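Local coordinates for serine-pyruvate aminotransferase (agxt) (Sulfolobus solfataricus, PDB 3ZRP) that transfers the amino group of serine to pyruvate with the help of pyridoxal 5'-phosphate, as a thermophilic class-V aminotransferase, at the interface of chains A and B. Sequence-based numbering; all coordinates share one arbitrary frame. Chains: chain A/B, Serine-pyruvate aminotransferase (agxt).

The interface of chains A and B. Residues chain A 64, 68, 91, 94-95, 98; chain B 219-220.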
# COMPACT_ATOMS: atom_id res chain seq x y z
N THR A 64 10.03 0.83 -1.30
CA THR A 64 10.52 -0.33 -0.50
C THR A 64 9.82 -1.69 -0.83
O THR A 64 10.48 -2.75 -0.85
CB THR A 64 10.40 -0.02 1.05
OG1 THR A 64 11.00 1.25 1.29
CG2 THR A 64 11.08 -1.09 1.85
N GLU A 68 11.69 -5.02 -2.34
CA GLU A 68 11.56 -6.35 -1.75
C GLU A 68 10.93 -7.38 -2.72
O GLU A 68 11.31 -8.57 -2.71
CB GLU A 68 10.79 -6.26 -0.42
CG GLU A 68 10.65 -7.61 0.30
CD GLU A 68 10.29 -7.44 1.81
OE1 GLU A 68 10.01 -6.31 2.27
OE2 GLU A 68 10.26 -8.47 2.49
N ARG A 91 19.56 -0.12 2.02
CA ARG A 91 18.25 -0.76 2.19
C ARG A 91 18.14 -2.09 1.43
O ARG A 91 17.48 -3.02 1.89
CB ARG A 91 17.09 0.21 1.86
CG ARG A 91 15.69 -0.40 1.88
CD ARG A 91 14.62 0.69 2.01
NE ARG A 91 14.77 1.30 3.34
CZ ARG A 91 13.86 2.03 3.97
NH1 ARG A 91 12.68 2.28 3.43
NH2 ARG A 91 14.14 2.49 5.19
N GLN A 94 19.50 -4.49 3.90
CA GLN A 94 18.53 -4.68 5.01
C GLN A 94 17.37 -5.61 4.61
O GLN A 94 17.00 -6.51 5.40
CB GLN A 94 18.03 -3.34 5.57
CG GLN A 94 19.16 -2.52 6.23
CD GLN A 94 19.82 -3.28 7.35
OE1 GLN A 94 21.01 -3.67 7.26
NE2 GLN A 94 19.05 -3.56 8.40
N ILE A 95 16.84 -5.41 3.40
CA ILE A 95 15.81 -6.30 2.84
C ILE A 95 16.34 -7.73 2.68
O ILE A 95 15.73 -8.69 3.21
CB ILE A 95 15.29 -5.77 1.47
CG1 ILE A 95 14.55 -4.44 1.62
CG2 ILE A 95 14.41 -6.82 0.76
CD1 ILE A 95 14.28 -3.71 0.27
N ARG A 98 16.71 -10.53 5.35
CA ARG A 98 15.53 -11.29 5.75
C ARG A 98 15.33 -12.56 4.93
O ARG A 98 14.42 -13.33 5.22
CB ARG A 98 14.28 -10.40 5.65
CG ARG A 98 14.30 -9.11 6.49
CD ARG A 98 14.69 -9.36 7.95
NE ARG A 98 13.71 -10.23 8.59
CZ ARG A 98 13.73 -10.61 9.87
NH1 ARG A 98 14.71 -10.19 10.66
NH2 ARG A 98 12.78 -11.42 10.35
N TYR B 219 10.78 -7.92 5.33
CA TYR B 219 11.18 -6.57 5.71
C TYR B 219 9.98 -5.62 5.75
O TYR B 219 9.65 -5.10 6.80
CB TYR B 219 12.24 -6.08 4.73
CG TYR B 219 12.96 -4.82 5.16
CD1 TYR B 219 13.89 -4.85 6.20
CD2 TYR B 219 12.69 -3.60 4.54
CE1 TYR B 219 14.57 -3.68 6.59
CE2 TYR B 219 13.35 -2.45 4.92
CZ TYR B 219 14.27 -2.49 5.93
OH TYR B 219 14.90 -1.32 6.29
N TYR B 220 9.34 -5.38 4.60
CA TYR B 220 8.20 -4.45 4.54
C TYR B 220 7.06 -4.77 5.51
O TYR B 220 6.39 -3.86 6.00
CB TYR B 220 7.63 -4.41 3.13
CG TYR B 220 6.92 -3.12 2.77
CD1 TYR B 220 7.61 -1.89 2.71
CD2 TYR B 220 5.56 -3.14 2.44
CE1 TYR B 220 6.96 -0.73 2.33
CE2 TYR B 220 4.89 -1.96 2.05
CZ TYR B 220 5.60 -0.77 2.01
OH TYR B 220 4.94 0.36 1.65
O HOH W 1 16.81 0.26 5.26
O HOH W 2 16.46 -1.71 8.55
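Helices 63-69 and 87-96 of chain A, with A:Arg98 just past the second, receive the loop of chain B that carries B:Tyr219 and B:Tyr220 ahead of helix 223-234. This is part of the two-fold dimer interface of a class-V (fold type I) aminotransferase, and it lies beside the cofactor site, since A:Thr64 belongs to the pyridoxal-phosphate pocket. A:Glu68 reaches across with CG anti to its backbone N (chi1 -177°) and the chain extended, which brings its carboxylate up to two successive backbone amides. A:Glu68 OE1 accepts from B:Tyr220 N at 2.6 Å through its syn lone pair. A:Glu68 OE2 takes B:Tyr219 N at 2.9 Å, nearly straight at the hydrogen but tilted out of the carboxylate plane. With both oxygens engaged, the carboxylate is held against rotation. B:Tyr219 lays one ring face over helix 87-96, offset so that A:Ile95 N lies beneath the rim. A:Ile95 CG1 touches B:Tyr219 CD2 at 3.6 Å. On the same face, at the opposite rim, A:Gln94 CB meets B:Tyr219 CE1, also at 3.6 Å. B:Tyr219 OH joins two waters: one, 2.7 Å from this OH, links it to A:Arg91 NE, and the other leads to A:Gln94 NE2. Were B:Tyr219 an alanine, the ring's place over A:Gln94 and A:Ile95 would probably be left as a gap, and both waters would lose their phenol partner. A bend at chi3 (-67°) carries the guanidinium of A:Arg91 round towards helix 63-69, where A:Arg91 NH1 donates to A:Thr64 OG1 at 2.9 Å, close to the guanidinium plane. That bond ties the two helices together and probably steadies A:Thr64, whose methyl CG2 packs on B:Tyr220 CD1 at 3.7 Å.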